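Local coordinates for protein serpin-ZX (Arabidopsis thaliana, PDB 3LE2) that inhibits proteases, among them metacaspase-9, by offering a reactive center loop whose cleavage leaves the enzyme covalently bound, and limits RD21A activity in plant cell death, at residues S95-A100 / N141-K146; F169-Y174 / I327-C332. One frame throughout, in Å; residues are numbered along the deposited sequence.

Overall arrangement
Both contacts involve the large serpin beta-sheet and are mostly buried; their centres lie about 8 Å apart. Interaction 1 lays helix 129-147 over strand 93-103 and is purely a matter of packing, small in area and led by a partly exposed tryptophan. Interaction 2, deeper in the molecule, lies within the sheet: strands 167-176 and 326-335 run parallel and are joined chiefly by backbone hydrogen bonds, with a polar side-chain pair on the face toward helix 37-49. Strands 93-103 and 167-176 are neighbours, so the two contacts share a seam, where Ala97 O and Ala172 N lie 2.9 Å apart, a probable hydrogen bond, and Ala100 packs against Phe169.

Interaction 1 of 2, residues S95-A100 / N141-K146; sequences SVANGA and NSWAEK
Trp143 and Ala144 pack helix 141-146 onto strand 95-100 in a buried, largely apolar helix-on-sheet contact without a hydrogen bond between the two segments. The helix lies over Ala97, whose CB points toward it and meets Ala144 CB at 4.3 Å. Axes 8.3 Å apart, a close approach, reflect these small side chains. Trp143 does most of the touching. Its CG is anti to the backbone N (chi1 171°), and the six-membered ring reaches the strand with its outer edge. CH2 lies 3.3 Å from Asn98 N, which sits near the ring plane, as does Asn98 CA. CZ3 rests 4.0 Å from Ala97 CB, which stands off one side of the ring plane, while CZ2 approaches Asn98 O, which lies off the other. In the serpin fold this helix, called helix F, crosses one face of beta-sheet A, and strand 93-103 is the sheet strand conventionally named s2A. Gly99, bare of a side chain, lets CH2 come to 3.7 Å of its N. Further along the strand, Trp101 meets Trp143 edge-to-face. Asn98 turns its side chain to the other side of the sheet, toward Val42 and Ile46 of helix 37-49, where OD1 accepts a hydrogen bond from Asn171 ND2.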
loop_
_atom_site.group_PDB
_atom_site.type_symbol
_atom_site.label_atom_id
_atom_site.label_comp_id
_atom_site.label_asym_id
_atom_site.label_seq_id
_atom_site.Cartn_x
_atom_site.Cartn_y
_atom_site.Cartn_z
ATOM N N SER A 95 -10.386 6.202 -1.733
ATOM C CA SER A 95 -11.429 5.525 -2.471
ATOM C C SER A 95 -10.979 4.090 -2.737
ATOM O O SER A 95 -9.840 3.852 -3.150
ATOM C CB SER A 95 -11.715 6.269 -3.777
ATOM O OG SER A 95 -12.809 5.671 -4.437
ATOM N N VAL A 96 -11.874 3.142 -2.488
ATOM C CA VAL A 96 -11.549 1.724 -2.558
ATOM C C VAL A 96 -12.390 1.007 -3.609
ATOM O O VAL A 96 -13.584 1.265 -3.748
ATOM C CB VAL A 96 -11.823 1.044 -1.215
ATOM C CG1 VAL A 96 -11.735 -0.472 -1.361
ATOM C CG2 VAL A 96 -10.877 1.572 -0.141
ATOM N N ALA A 97 -11.757 0.111 -4.353
ATOM C CA ALA A 97 -12.471 -0.758 -5.273
ATOM C C ALA A 97 -12.129 -2.193 -4.910
ATOM O O ALA A 97 -10.960 -2.576 -4.872
ATOM C CB ALA A 97 -12.085 -0.464 -6.717
ATOM N N ASN A 98 -13.157 -2.987 -4.663
ATOM C CA ASN A 98 -12.945 -4.330 -4.173
ATOM C C ASN A 98 -13.993 -5.321 -4.682
ATOM O O ASN A 98 -15.180 -5.225 -4.353
ATOM C CB ASN A 98 -12.905 -4.291 -2.646
ATOM C CG ASN A 98 -12.387 -5.557 -2.065
ATOM O OD1 ASN A 98 -11.461 -6.166 -2.603
ATOM N ND2 ASN A 98 -12.994 -5.991 -0.978
ATOM N N GLY A 99 -13.563 -6.274 -5.498
ATOM C CA GLY A 99 -14.518 -7.163 -6.137
ATOM C C GLY A 99 -13.967 -8.503 -6.576
ATOM O O GLY A 99 -12.756 -8.667 -6.756
ATOM N N ALA A 100 -14.872 -9.466 -6.740
ATOM C CA ALA A 100 -14.523 -10.781 -7.250
ATOM C C ALA A 100 -15.422 -11.161 -8.426
ATOM O O ALA A 100 -16.622 -10.921 -8.409
ATOM C CB ALA A 100 -14.641 -11.818 -6.142
ATOM N N ASN A 141 -12.894 -2.974 -15.498
ATOM C CA ASN A 141 -12.277 -1.653 -15.481
ATOM C C ASN A 141 -13.279 -0.509 -15.308
ATOM O O ASN A 141 -13.053 0.395 -14.511
ATOM C CB ASN A 141 -11.360 -1.449 -16.689
ATOM C CG ASN A 141 -10.028 -2.132 -16.497
ATOM O OD1 ASN A 141 -9.642 -2.420 -15.370
ATOM N ND2 ASN A 141 -9.330 -2.419 -17.585
ATOM N N SER A 142 -14.391 -0.565 -16.033
ATOM C CA SER A 142 -15.428 0.455 -15.909
ATOM C C SER A 142 -15.991 0.453 -14.496
ATOM O O SER A 142 -16.227 1.505 -13.896
ATOM C CB SER A 142 -16.563 0.210 -16.925
ATOM O OG SER A 142 -16.135 0.450 -18.262
ATOM N N TRP A 143 -16.219 -0.746 -13.975
ATOM C CA TRP A 143 -16.684 -0.901 -12.606
ATOM C C TRP A 143 -15.743 -0.243 -11.579
ATOM O O TRP A 143 -16.186 0.507 -10.711
ATOM C CB TRP A 143 -16.871 -2.383 -12.289
ATOM C CG TRP A 143 -17.137 -2.628 -10.849
ATOM C CD1 TRP A 143 -18.356 -2.635 -10.224
ATOM C CD2 TRP A 143 -16.162 -2.882 -9.833
ATOM N NE1 TRP A 143 -18.195 -2.889 -8.888
ATOM C CE2 TRP A 143 -16.859 -3.049 -8.622
ATOM C CE3 TRP A 143 -14.768 -3.003 -9.835
ATOM C CZ2 TRP A 143 -16.209 -3.321 -7.420
ATOM C CZ3 TRP A 143 -14.123 -3.272 -8.644
ATOM C CH2 TRP A 143 -14.844 -3.429 -7.453
ATOM N N ALA A 144 -14.447 -0.524 -11.676
ATOM C CA ALA A 144 -13.481 0.068 -10.751
ATOM C C ALA A 144 -13.454 1.581 -10.880
ATOM O O ALA A 144 -13.279 2.292 -9.891
ATOM C CB ALA A 144 -12.099 -0.504 -10.975
ATOM N N GLU A 145 -13.623 2.072 -12.104
ATOM C CA GLU A 145 -13.647 3.507 -12.349
ATOM C C GLU A 145 -14.865 4.121 -11.674
ATOM O O GLU A 145 -14.790 5.204 -11.087
ATOM C CB GLU A 145 -13.667 3.802 -13.856
ATOM C CG GLU A 145 -13.529 5.277 -14.205
ATOM C CD GLU A 145 -13.586 5.542 -15.711
ATOM O OE1 GLU A 145 -13.738 4.574 -16.488
ATOM O OE2 GLU A 145 -13.481 6.723 -16.113
ATOM N N LYS A 146 -15.987 3.412 -11.754
ATOM C CA LYS A 146 -17.225 3.857 -11.127
ATOM C C LYS A 146 -17.087 3.900 -9.604
ATOM O O LYS A 146 -17.556 4.838 -8.961
ATOM C CB LYS A 146 -18.389 2.945 -11.536
ATOM C CG LYS A 146 -19.759 3.378 -11.010
ATOM C CD LYS A 146 -20.861 2.438 -11.498
ATOM C CE LYS A 146 -22.240 2.868 -10.994
ATOM N NZ LYS A 146 -23.335 1.958 -11.450
#

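Interaction 2 of 2, residues F169-Y174 / I327-C332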
loop_
_atom_site.group_PDB
_atom_site.type_symbol
_atom_site.label_atom_id
_atom_site.label_comp_id
_atom_site.label_asym_id
_atom_site.label_seq_id
_atom_site.Cartn_x
_atom_site.Cartn_y
_atom_site.Cartn_z
ATOM N N PHE A 169 -9.727 -11.501 -8.642
ATOM C CA PHE A 169 -10.048 -10.437 -7.723
ATOM C C PHE A 169 -9.492 -9.143 -8.295
ATOM O O PHE A 169 -8.400 -9.122 -8.855
ATOM C CB PHE A 169 -9.473 -10.741 -6.348
ATOM C CG PHE A 169 -10.136 -11.905 -5.685
ATOM C CD1 PHE A 169 -11.279 -11.723 -4.913
ATOM C CD2 PHE A 169 -9.647 -13.188 -5.862
ATOM C CE1 PHE A 169 -11.901 -12.801 -4.317
ATOM C CE2 PHE A 169 -10.266 -14.263 -5.268
ATOM C CZ PHE A 169 -11.392 -14.072 -4.496
ATOM N N ALA A 170 -10.256 -8.071 -8.196
ATOM C CA ALA A 170 -9.765 -6.798 -8.671
ATOM C C ALA A 170 -9.857 -5.839 -7.517
ATOM O O ALA A 170 -10.919 -5.687 -6.913
ATOM C CB ALA A 170 -10.574 -6.298 -9.870
ATOM N N ASN A 171 -8.732 -5.211 -7.200
ATOM C CA ASN A 171 -8.657 -4.353 -6.037
ATOM C C ASN A 171 -7.862 -3.091 -6.341
ATOM O O ASN A 171 -6.837 -3.133 -7.023
ATOM C CB ASN A 171 -8.054 -5.120 -4.854
ATOM C CG ASN A 171 -8.011 -4.292 -3.590
ATOM O OD1 ASN A 171 -7.330 -3.268 -3.537
ATOM N ND2 ASN A 171 -8.743 -4.724 -2.562
ATOM N N ALA A 172 -8.345 -1.959 -5.846
ATOM C CA ALA A 172 -7.648 -0.699 -6.066
ATOM C C ALA A 172 -7.781 0.188 -4.839
ATOM O O ALA A 172 -8.788 0.151 -4.141
ATOM C CB ALA A 172 -8.196 0.005 -7.306
ATOM N N LEU A 173 -6.755 0.977 -4.565
ATOM C CA LEU A 173 -6.828 1.939 -3.480
ATOM C C LEU A 173 -6.299 3.269 -3.984
ATOM O O LEU A 173 -5.138 3.371 -4.393
ATOM C CB LEU A 173 -6.035 1.470 -2.240
ATOM C CG LEU A 173 -6.105 2.378 -0.997
ATOM C CD1 LEU A 173 -7.529 2.475 -0.457
ATOM C CD2 LEU A 173 -5.149 1.956 0.134
ATOM N N TYR A 174 -7.164 4.281 -3.974
ATOM C CA TYR A 174 -6.745 5.648 -4.263
ATOM C C TYR A 174 -6.630 6.434 -2.961
ATOM O O TYR A 174 -7.488 6.342 -2.084
ATOM C CB TYR A 174 -7.713 6.336 -5.241
ATOM C CG TYR A 174 -7.420 7.803 -5.492
ATOM C CD1 TYR A 174 -6.576 8.192 -6.527
ATOM C CD2 TYR A 174 -7.987 8.806 -4.696
ATOM C CE1 TYR A 174 -6.302 9.540 -6.783
ATOM C CE2 TYR A 174 -7.715 10.165 -4.939
ATOM C CZ TYR A 174 -6.869 10.516 -5.990
ATOM O OH TYR A 174 -6.573 11.836 -6.259
ATOM N N ILE A 327 -5.001 -12.042 -8.983
ATOM C CA ILE A 327 -5.349 -10.997 -8.038
ATOM C C ILE A 327 -4.794 -9.695 -8.586
ATOM O O ILE A 327 -3.608 -9.388 -8.429
ATOM C CB ILE A 327 -4.808 -11.273 -6.625
ATOM C CG1 ILE A 327 -5.373 -12.596 -6.089
ATOM C CG2 ILE A 327 -5.144 -10.112 -5.687
ATOM C CD1 ILE A 327 -4.672 -13.085 -4.813
ATOM N N PHE A 328 -5.675 -8.943 -9.241
ATOM C CA PHE A 328 -5.315 -7.680 -9.886
ATOM C C PHE A 328 -5.368 -6.512 -8.907
ATOM O O PHE A 328 -6.409 -6.252 -8.292
ATOM C CB PHE A 328 -6.238 -7.420 -11.081
ATOM C CG PHE A 328 -6.091 -8.430 -12.194
ATOM C CD1 PHE A 328 -7.093 -9.363 -12.447
ATOM C CD2 PHE A 328 -4.942 -8.447 -12.988
ATOM C CE1 PHE A 328 -6.967 -10.296 -13.500
ATOM C CE2 PHE A 328 -4.800 -9.375 -14.026
ATOM C CZ PHE A 328 -5.815 -10.302 -14.281
ATOM N N HIS A 329 -4.246 -5.814 -8.758
ATOM C CA HIS A 329 -4.168 -4.691 -7.824
ATOM C C HIS A 329 -3.621 -3.432 -8.478
ATOM O O HIS A 329 -2.667 -3.473 -9.258
ATOM C CB HIS A 329 -3.311 -5.050 -6.596
ATOM C CG HIS A 329 -3.144 -3.922 -5.620
ATOM N ND1 HIS A 329 -4.183 -3.447 -4.844
ATOM C CD2 HIS A 329 -2.057 -3.183 -5.284
ATOM C CE1 HIS A 329 -3.746 -2.455 -4.086
ATOM N NE2 HIS A 329 -2.460 -2.278 -4.329
ATOM N N LYS A 330 -4.226 -2.305 -8.138
ATOM C CA LYS A 330 -3.760 -1.031 -8.631
ATOM C C LYS A 330 -3.744 0.008 -7.514
ATOM O O LYS A 330 -4.664 0.074 -6.684
ATOM C CB LYS A 330 -4.644 -0.547 -9.785
ATOM C CG LYS A 330 -4.208 0.794 -10.407
ATOM C CD LYS A 330 -3.247 0.607 -11.574
ATOM C CE LYS A 330 -3.590 1.556 -12.714
ATOM N NZ LYS A 330 -2.990 1.143 -14.009
ATOM N N ALA A 331 -2.694 0.823 -7.530
ATOM C CA ALA A 331 -2.485 1.871 -6.566
ATOM C C ALA A 331 -1.835 3.050 -7.275
ATOM O O ALA A 331 -1.209 2.888 -8.323
ATOM C CB ALA A 331 -1.572 1.360 -5.468
ATOM N N CYS A 332 -1.974 4.243 -6.712
ATOM C CA CYS A 332 -1.240 5.394 -7.234
ATOM C C CYS A 332 -0.793 6.285 -6.079
ATOM O O CYS A 332 -1.367 6.241 -4.993
ATOM C CB CYS A 332 -2.096 6.197 -8.211
ATOM S SG CYS A 332 -3.473 6.977 -7.389
HETATM O O HOH W 1 -3.816 6.366 -4.515
#
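Asn171 and His329 stand side by side on one face of a parallel strand pair, joined by main-chain bonds and by a weak side-chain one. Phe169 O takes the N-H of Phe328 at 2.8 Å; Phe328 O in turn receives Asn171 N, also at 2.8 Å. Asn171 O then accepts from Lys330 N at 3.0 Å, and Lys330 O from Leu173 N at 3.1 Å. The alpha-hydrogens supplement these bonds: His329 CA lies 3.2 Å from Asn171 O. In serpins these are strands s3A and s5A of beta-sheet A, side by side in this native stressed form; after cleavage the reactive center loop of an inhibitory serpin inserts between them. The Asn171-His329 pair, over the N-terminal end of helix 37-49, fits the shutter region of the family. With CG anti to the backbone N in both, the two side chains point the same way, amide and ring planes 40° apart. His329 ND1 donates to Asn171 OD1 across 3.4 Å, bent to 135°, with OD1 at the imidazole edge. Stronger partners lie outside the pair: Asn171 ND2 donates to Asn98 OD1, and His329 NE2 accepts from Ser36 N. Towards the C-terminal ends the strands diverge, Leu173 O standing 4.0 Å from Cys332 N, and a water lies 3.3 Å from Leu173 O.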